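Local coordinates for cricket paralysis virus 1A protein (Cricket paralysis virus, PDB 6C3R), which suppresses antiviral RNA interference in insect cells by inhibiting host Argonaute-2 and recruiting a ubiquitin ligase complex that promotes its degradation, at residues 25-30 with 103-108; 64-69 with 82-87; 39-44 with 55-60. One frame throughout, in Å; residues are numbered along the deposited sequence.

In the fold
Interaction 1 lies near the centre of the chain, a buried parallel strand pair held by backbone hydrogen bonds. Interaction 2 packs two consecutive helices, 53-70 and 77-90, through apolar side chains, and its Ile66, Phe67 and Phe87 rest against strand 104-108 of interaction 1. Interaction 3 uses an earlier part of the same helix 53-70, but its centre lies about 15 Å from the centre of the chain, partly buried and beside the second subunit; there charged and polar groups do the work. Leu39 bridges interactions 1 and 3 by touching Leu105 and Ile107, while Phe87 of interaction 2 meets Glu59 of interaction 3. Chemistry thus follows place in the fold.

Interaction 1: residues 25-30 with 103-108; sequences FCTFYV and NGLLIV
Leu106 occupies the middle of strand 104-108 and is gripped through both its backbone and its side chain. Leu106 N donates to Thr27 O at 3.1 Å, approaching nearly along the C=O axis, and Tyr29 N donates to Leu106 O at 2.8 Å, in the carbonyl plane. With CG anti to the carbonyl carbon (chi1 -71°), the side chain lies alongside the ring of Phe28 with the same heading, CB coming 3.7 Å from Phe28 CE1. Its CD1 branch meets Cys26 SG at 3.8 Å. Further bonds, from Gly104 N to Phe25 O, from Thr27 N to Gly104 O and from Val108 N to Tyr29 O, extend the pattern on either side. This is the two-stranded parallel sheet of the domain, its two strands joined by a long crossover that includes helices 53-70 and 77-90. Cys26, Phe28, Val30, Leu106 and Val108 share one face; helix 77-90 packs there, and Phe28 makes edge-to-face contacts with Phe120 and Trp123. Val108 crosses Phe28 obliquely, its CG2 lying 4.0 Å from Phe28 CE1. Tyr29 is on the other face, where Leu105 meets it at about a right angle: methyl CD1 sits 3.5 Å above the centroid of the Tyr29 ring, a CH-pi contact only 5° from the ring normal. Nearby, Leu105 also packs on Phe49 of the second subunit.

Interaction 2: residues 64-69 with 82-87; sequences KLIFLT and GLVWKF
From Leu65 onward, helix 53-70 offers one flank to helix 77-90, the axes of the two short segments running antiparallel at 160° and 9.7 Å apart. Leu65 CB first meets Leu83 CD1 at 4.2 Å. Ile66 does most of the work. Its CG1 is anti to the carbonyl carbon (chi1 -73°), and an extended second torsion carries CD1 across. Ile66 and Leu83 run antiparallel past one another, CG1 of Ile66 passing 3.9 Å from CB of Leu83, while Ile66 CD1 rests on the backbone of helix 77-90, 3.8 Å from Leu83 O, and meets Phe87 CB at 3.9 Å. Thr69 faces Leu83 tip to tip, its OG1 and CG2 both near methyl CD1. Thr69 OG1 donates to Leu65 O at 2.6 Å, in the carbonyl plane and on a lone pair of an oxygen that also accepts the Thr69 N-H. This apolar seam belongs to an antiparallel helical hairpin, tied further by a hydrogen bond from Trp80 NE1 to Ile66 O. Leu106 of strand 104-108 touches Ile66 and Phe87, and helix 129-136 packs Leu136 onto Val84 and Arg133, a residue involved in inhibiting host stress granule formation, onto Trp85.

Interaction 3: residues 39-44 with 55-60; sequences LESECY and RIKREE
A shared acceptor, the carboxylate of Glu60, and a shared donor, the amine of Lys57, organise this contact. Ser41 OG donates to Glu60 OE2 at 2.9 Å, on the syn lone pair, and the backbone N of Ser41 adds a weak, bent bond to the same atom. The serine hydroxyl stands between the backbone N and the carbonyl carbon (chi1 72°), so that OG and N both face the acid. Lys57 NZ lies 2.9 Å from Glu60 OE1, a salt bridge within the helix that again uses a syn lone pair, and it also donates to Ser41 O at 2.7 Å, from 38° above the carbonyl plane. Bends at chi2 (-78°) and chi3 bring the amine round. The Glu60 carboxylate is thus held through both oxygens, which should restrict its rotation, and the lysine would be expected to favour its ionised form. Glu40 crosses the acid obliquely, with CG 3.5 Å from Glu60 OE1. The two carboxylate planes are almost parallel, and Glu40 OE1 and Glu60 OE1 are 4.1 Å apart, so Lys57 probably offsets some of their repulsion. Packing follows: Ile56 CG2 lies 3.3 Å from Ser41 OG, and Cys43 turns its CB toward the helix. Cys51 of the second subunit packs on Ser41 and Ile56. Cys43 forms a disulfide with Cys53 at the start of helix 53-70; its SG also lies at bonding range of Cys43 SG of the second subunit, so the two links are best read as alternatives. Glu42, Cys43 and Tyr44 pair with a strand of the second subunit, and the arrangement is that of an antiparallel sheet running on across a dimer interface, here anchored to its own helix.

Interaction 1: residues 25-30 with 103-108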
# COMPACT_ATOMS: atom_id res chain seq x y z
N PHE A 25 -13.05 3.05 2.25
CA PHE A 25 -11.81 3.25 1.45
C PHE A 25 -11.89 2.64 0.06
O PHE A 25 -10.87 2.25 -0.53
CB PHE A 25 -10.56 2.74 2.19
CG PHE A 25 -10.34 3.42 3.50
CD1 PHE A 25 -10.08 4.79 3.55
CD2 PHE A 25 -10.42 2.71 4.70
CE1 PHE A 25 -9.91 5.44 4.76
CE2 PHE A 25 -10.24 3.36 5.92
CZ PHE A 25 -9.99 4.73 5.94
N CYS A 26 -13.11 2.60 -0.48
CA CYS A 26 -13.36 2.04 -1.79
C CYS A 26 -14.73 2.47 -2.26
O CYS A 26 -15.70 2.43 -1.49
CB CYS A 26 -13.27 0.51 -1.75
SG CYS A 26 -13.18 -0.23 -3.39
N THR A 27 -14.81 2.86 -3.53
CA THR A 27 -16.08 3.21 -4.17
C THR A 27 -16.27 2.43 -5.49
O THR A 27 -15.29 2.05 -6.15
CB THR A 27 -16.17 4.74 -4.39
OG1 THR A 27 -17.47 5.08 -4.89
CG2 THR A 27 -15.13 5.26 -5.39
N PHE A 28 -17.53 2.20 -5.85
CA PHE A 28 -17.88 1.53 -7.10
C PHE A 28 -18.41 2.56 -8.08
O PHE A 28 -19.10 3.49 -7.67
CB PHE A 28 -19.00 0.50 -6.90
CG PHE A 28 -18.53 -0.85 -6.51
CD1 PHE A 28 -18.14 -1.77 -7.47
CD2 PHE A 28 -18.54 -1.25 -5.18
CE1 PHE A 28 -17.73 -3.05 -7.12
CE2 PHE A 28 -18.14 -2.53 -4.82
CZ PHE A 28 -17.72 -3.43 -5.80
N TYR A 29 -18.11 2.37 -9.37
CA TYR A 29 -18.74 3.12 -10.46
C TYR A 29 -19.51 2.11 -11.26
O TYR A 29 -19.18 0.93 -11.22
CB TYR A 29 -17.69 3.77 -11.37
CG TYR A 29 -16.95 4.99 -10.85
CD1 TYR A 29 -17.15 5.50 -9.56
CD2 TYR A 29 -16.02 5.63 -11.67
CE1 TYR A 29 -16.46 6.61 -9.11
CE2 TYR A 29 -15.31 6.74 -11.23
CZ TYR A 29 -15.53 7.23 -9.95
OH TYR A 29 -14.82 8.32 -9.50
N VAL A 30 -20.53 2.58 -11.98
CA VAL A 30 -21.43 1.71 -12.75
C VAL A 30 -21.46 2.11 -14.23
O VAL A 30 -22.17 3.03 -14.63
CB VAL A 30 -22.86 1.75 -12.18
CG1 VAL A 30 -23.80 0.90 -13.02
CG2 VAL A 30 -22.86 1.27 -10.74
N ASN A 103 -9.83 6.64 -1.79
CA ASN A 103 -10.71 5.48 -2.04
C ASN A 103 -10.29 4.65 -3.26
O ASN A 103 -10.08 5.20 -4.34
CB ASN A 103 -12.16 5.95 -2.27
CG ASN A 103 -12.88 6.36 -0.98
OD1 ASN A 103 -13.68 5.59 -0.44
ND2 ASN A 103 -12.62 7.59 -0.51
N GLY A 104 -10.20 3.33 -3.11
CA GLY A 104 -9.92 2.44 -4.24
C GLY A 104 -11.07 2.47 -5.23
O GLY A 104 -12.21 2.66 -4.83
N LEU A 105 -10.77 2.29 -6.51
CA LEU A 105 -11.80 2.37 -7.54
C LEU A 105 -12.13 1.00 -8.13
O LEU A 105 -11.22 0.29 -8.58
CB LEU A 105 -11.36 3.31 -8.65
CG LEU A 105 -12.31 3.50 -9.84
CD1 LEU A 105 -13.72 3.84 -9.38
CD2 LEU A 105 -11.80 4.63 -10.73
N LEU A 106 -13.42 0.66 -8.13
CA LEU A 106 -13.93 -0.53 -8.80
C LEU A 106 -15.09 -0.20 -9.69
O LEU A 106 -15.81 0.75 -9.45
CB LEU A 106 -14.39 -1.58 -7.80
CG LEU A 106 -13.23 -2.25 -7.06
CD1 LEU A 106 -13.74 -3.03 -5.86
CD2 LEU A 106 -12.42 -3.16 -7.96
N ILE A 107 -15.27 -1.03 -10.72
CA ILE A 107 -16.30 -0.80 -11.73
C ILE A 107 -17.07 -2.07 -11.99
O ILE A 107 -16.51 -3.15 -12.12
CB ILE A 107 -15.70 -0.30 -13.07
CG1 ILE A 107 -14.77 0.87 -12.80
CG2 ILE A 107 -16.81 0.09 -14.05
CD1 ILE A 107 -14.21 1.53 -14.03
N VAL A 108 -18.37 -1.91 -12.15
CA VAL A 108 -19.30 -3.01 -12.31
C VAL A 108 -20.25 -2.60 -13.43
O VAL A 108 -20.53 -1.43 -13.58
CB VAL A 108 -19.95 -3.27 -10.91
CG1 VAL A 108 -21.47 -3.17 -10.91
CG2 VAL A 108 -19.48 -4.59 -10.35

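Interaction 2: residues 64-69 with 82-87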
# COMPACT_ATOMS: atom_id res chain seq x y z
N LYS A 64 -10.11 -5.44 -13.28
CA LYS A 64 -10.54 -5.92 -14.59
C LYS A 64 -11.46 -7.13 -14.45
O LYS A 64 -12.52 -7.20 -15.06
CB LYS A 64 -9.31 -6.26 -15.41
CG LYS A 64 -9.54 -6.23 -16.91
CD LYS A 64 -8.29 -6.69 -17.64
CE LYS A 64 -8.45 -6.60 -19.15
NZ LYS A 64 -7.36 -7.31 -19.89
N LEU A 65 -11.07 -8.08 -13.62
CA LEU A 65 -11.85 -9.28 -13.39
C LEU A 65 -13.15 -8.97 -12.72
O LEU A 65 -14.16 -9.60 -13.05
CB LEU A 65 -11.07 -10.29 -12.52
CG LEU A 65 -9.90 -10.97 -13.23
CD1 LEU A 65 -8.96 -11.60 -12.21
CD2 LEU A 65 -10.41 -12.00 -14.23
N ILE A 66 -13.14 -8.03 -11.77
CA ILE A 66 -14.33 -7.66 -11.06
C ILE A 66 -15.32 -7.06 -12.04
O ILE A 66 -16.52 -7.25 -11.89
CB ILE A 66 -14.03 -6.69 -9.88
CG1 ILE A 66 -13.35 -7.47 -8.73
CG2 ILE A 66 -15.28 -5.98 -9.34
CD1 ILE A 66 -12.50 -6.61 -7.82
N PHE A 67 -14.84 -6.35 -13.05
CA PHE A 67 -15.74 -5.84 -14.06
C PHE A 67 -16.19 -6.92 -15.02
O PHE A 67 -17.39 -7.08 -15.28
CB PHE A 67 -15.16 -4.71 -14.88
CG PHE A 67 -16.12 -4.26 -15.94
CD1 PHE A 67 -17.19 -3.45 -15.60
CD2 PHE A 67 -16.03 -4.75 -17.25
CE1 PHE A 67 -18.12 -3.06 -16.56
CE2 PHE A 67 -16.95 -4.37 -18.21
CZ PHE A 67 -17.99 -3.52 -17.87
N LEU A 68 -15.22 -7.62 -15.61
CA LEU A 68 -15.56 -8.59 -16.64
C LEU A 68 -16.50 -9.68 -16.11
O LEU A 68 -17.41 -10.07 -16.79
CB LEU A 68 -14.31 -9.24 -17.20
CG LEU A 68 -13.35 -8.38 -18.02
CD1 LEU A 68 -12.15 -9.25 -18.35
CD2 LEU A 68 -13.96 -7.85 -19.29
N THR A 69 -16.28 -10.13 -14.88
CA THR A 69 -17.16 -11.13 -14.28
C THR A 69 -18.55 -10.55 -13.96
O THR A 69 -19.52 -11.30 -13.95
CB THR A 69 -16.57 -11.75 -13.00
OG1 THR A 69 -16.30 -10.73 -12.05
CG2 THR A 69 -15.30 -12.55 -13.29
N GLY A 82 -15.30 -12.79 -3.42
CA GLY A 82 -13.93 -13.13 -3.06
C GLY A 82 -12.91 -12.31 -3.84
O GLY A 82 -11.88 -11.96 -3.30
N LEU A 83 -13.20 -12.01 -5.11
CA LEU A 83 -12.33 -11.13 -5.90
C LEU A 83 -12.32 -9.72 -5.32
O LEU A 83 -11.28 -9.12 -5.18
CB LEU A 83 -12.79 -11.04 -7.36
CG LEU A 83 -12.67 -12.24 -8.30
CD1 LEU A 83 -13.48 -12.03 -9.56
CD2 LEU A 83 -11.21 -12.48 -8.63
N VAL A 84 -13.47 -9.22 -4.95
CA VAL A 84 -13.52 -7.92 -4.30
C VAL A 84 -12.68 -7.94 -3.02
O VAL A 84 -11.99 -7.00 -2.71
CB VAL A 84 -14.98 -7.49 -4.01
CG1 VAL A 84 -15.00 -6.18 -3.26
CG2 VAL A 84 -15.74 -7.34 -5.31
N TRP A 85 -12.79 -9.02 -2.26
CA TRP A 85 -12.04 -9.18 -1.02
C TRP A 85 -10.52 -9.16 -1.25
O TRP A 85 -9.79 -8.52 -0.50
CB TRP A 85 -12.49 -10.46 -0.30
CG TRP A 85 -11.64 -10.78 0.89
CD1 TRP A 85 -10.88 -11.90 1.08
CD2 TRP A 85 -11.44 -9.96 2.04
NE1 TRP A 85 -10.21 -11.81 2.26
CE2 TRP A 85 -10.55 -10.64 2.88
CE3 TRP A 85 -11.94 -8.70 2.44
CZ2 TRP A 85 -10.13 -10.10 4.12
CZ3 TRP A 85 -11.52 -8.17 3.65
CH2 TRP A 85 -10.63 -8.87 4.48
N LYS A 86 -10.07 -9.84 -2.28
CA LYS A 86 -8.66 -9.78 -2.70
C LYS A 86 -8.20 -8.39 -3.14
O LYS A 86 -7.06 -8.02 -2.88
CB LYS A 86 -8.39 -10.73 -3.83
CG LYS A 86 -8.31 -12.17 -3.39
CD LYS A 86 -8.51 -13.05 -4.61
CE LYS A 86 -8.17 -14.49 -4.33
NZ LYS A 86 -8.81 -15.32 -5.39
N PHE A 87 -9.06 -7.66 -3.83
CA PHE A 87 -8.81 -6.26 -4.17
C PHE A 87 -8.67 -5.46 -2.89
O PHE A 87 -7.67 -4.78 -2.71
CB PHE A 87 -9.93 -5.69 -5.04
CG PHE A 87 -9.69 -4.28 -5.48
CD1 PHE A 87 -10.10 -3.21 -4.70
CD2 PHE A 87 -9.04 -4.02 -6.67
CE1 PHE A 87 -9.86 -1.89 -5.08
CE2 PHE A 87 -8.81 -2.71 -7.08
CZ PHE A 87 -9.21 -1.64 -6.27

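Interaction 3: residues 39-44 with 55-60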
# COMPACT_ATOMS: atom_id res chain seq x y z
N LEU A 39 -7.11 3.49 -16.44
CA LEU A 39 -6.84 3.17 -15.04
C LEU A 39 -5.59 2.29 -14.80
O LEU A 39 -5.38 1.82 -13.68
CB LEU A 39 -8.08 2.50 -14.44
CG LEU A 39 -9.36 3.33 -14.47
CD1 LEU A 39 -10.53 2.48 -14.03
CD2 LEU A 39 -9.25 4.57 -13.60
N GLU A 40 -4.77 2.07 -15.84
CA GLU A 40 -3.55 1.27 -15.72
C GLU A 40 -2.27 2.13 -15.66
O GLU A 40 -2.29 3.35 -15.84
CB GLU A 40 -3.48 0.22 -16.85
CG GLU A 40 -4.43 -0.95 -16.58
CD GLU A 40 -4.41 -2.05 -17.65
OE1 GLU A 40 -3.42 -2.13 -18.42
OE2 GLU A 40 -5.38 -2.83 -17.70
N SER A 41 -1.16 1.45 -15.36
CA SER A 41 0.16 2.06 -15.27
C SER A 41 1.12 1.26 -16.11
O SER A 41 0.79 0.15 -16.52
CB SER A 41 0.66 2.02 -13.82
OG SER A 41 1.02 0.70 -13.44
N GLU A 42 2.30 1.82 -16.36
CA GLU A 42 3.43 1.04 -16.88
C GLU A 42 4.47 1.12 -15.79
O GLU A 42 4.84 2.22 -15.40
CB GLU A 42 3.96 1.59 -18.21
CG GLU A 42 4.75 0.54 -19.01
CD GLU A 42 5.43 1.08 -20.26
OE1 GLU A 42 6.05 2.17 -20.21
OE2 GLU A 42 5.37 0.40 -21.31
N CYS A 43 4.93 -0.03 -15.29
CA CYS A 43 5.75 -0.06 -14.08
C CYS A 43 6.82 -1.15 -14.07
O CYS A 43 6.52 -2.33 -14.14
CB CYS A 43 4.83 -0.15 -12.84
SG CYS A 43 5.48 0.45 -11.24
N TYR A 44 8.08 -0.71 -13.97
CA TYR A 44 9.24 -1.60 -13.90
C TYR A 44 10.08 -1.20 -12.71
O TYR A 44 10.46 -0.04 -12.60
CB TYR A 44 10.12 -1.48 -15.16
CG TYR A 44 9.38 -1.48 -16.48
CD1 TYR A 44 9.15 -2.67 -17.17
CD2 TYR A 44 8.92 -0.28 -17.05
CE1 TYR A 44 8.46 -2.68 -18.37
CE2 TYR A 44 8.22 -0.28 -18.25
CZ TYR A 44 8.00 -1.48 -18.91
OH TYR A 44 7.32 -1.50 -20.11
N ARG A 55 2.24 -5.01 -6.70
CA ARG A 55 1.05 -4.59 -5.95
C ARG A 55 0.10 -3.82 -6.88
O ARG A 55 -1.07 -4.12 -6.97
CB ARG A 55 1.48 -3.75 -4.74
CG ARG A 55 0.70 -3.92 -3.44
CD ARG A 55 -0.45 -2.95 -3.30
NE ARG A 55 -0.09 -1.57 -3.68
CZ ARG A 55 -0.95 -0.62 -4.06
NH1 ARG A 55 -2.28 -0.83 -4.10
NH2 ARG A 55 -0.47 0.58 -4.40
N ILE A 56 0.65 -2.86 -7.62
CA ILE A 56 -0.07 -2.09 -8.65
C ILE A 56 -0.70 -3.02 -9.68
O ILE A 56 -1.88 -2.95 -9.96
CB ILE A 56 0.86 -1.07 -9.40
CG1 ILE A 56 1.58 -0.09 -8.48
CG2 ILE A 56 0.10 -0.28 -10.44
CD1 ILE A 56 0.69 0.57 -7.45
N LYS A 57 0.12 -3.89 -10.27
CA LYS A 57 -0.33 -4.74 -11.38
C LYS A 57 -1.45 -5.71 -10.97
O LYS A 57 -2.44 -5.86 -11.68
CB LYS A 57 0.85 -5.48 -11.98
CG LYS A 57 1.79 -4.57 -12.76
CD LYS A 57 1.20 -4.24 -14.13
CE LYS A 57 1.48 -2.80 -14.56
NZ LYS A 57 0.64 -2.43 -15.74
N ARG A 58 -1.27 -6.33 -9.82
CA ARG A 58 -2.33 -7.10 -9.16
C ARG A 58 -3.65 -6.33 -8.97
O ARG A 58 -4.72 -6.89 -9.22
CB ARG A 58 -1.81 -7.61 -7.82
CG ARG A 58 -2.80 -8.38 -6.99
CD ARG A 58 -3.17 -9.72 -7.61
NE ARG A 58 -3.72 -10.62 -6.59
CZ ARG A 58 -4.49 -11.68 -6.81
NH1 ARG A 58 -4.81 -12.06 -8.05
NH2 ARG A 58 -4.92 -12.39 -5.77
N GLU A 59 -3.58 -5.08 -8.53
CA GLU A 59 -4.78 -4.24 -8.36
C GLU A 59 -5.54 -4.04 -9.69
O GLU A 59 -6.76 -4.20 -9.76
CB GLU A 59 -4.41 -2.89 -7.69
CG GLU A 59 -5.63 -2.08 -7.22
CD GLU A 59 -5.35 -0.94 -6.21
OE1 GLU A 59 -4.66 -1.16 -5.19
OE2 GLU A 59 -5.84 0.19 -6.41
N GLU A 60 -4.80 -3.73 -10.76
CA GLU A 60 -5.38 -3.55 -12.11
C GLU A 60 -6.03 -4.84 -12.64
O GLU A 60 -7.07 -4.79 -13.27
CB GLU A 60 -4.29 -3.12 -13.10
CG GLU A 60 -3.63 -1.78 -12.79
CD GLU A 60 -2.32 -1.53 -13.55
OE1 GLU A 60 -2.00 -2.29 -14.53
OE2 GLU A 60 -1.61 -0.55 -13.18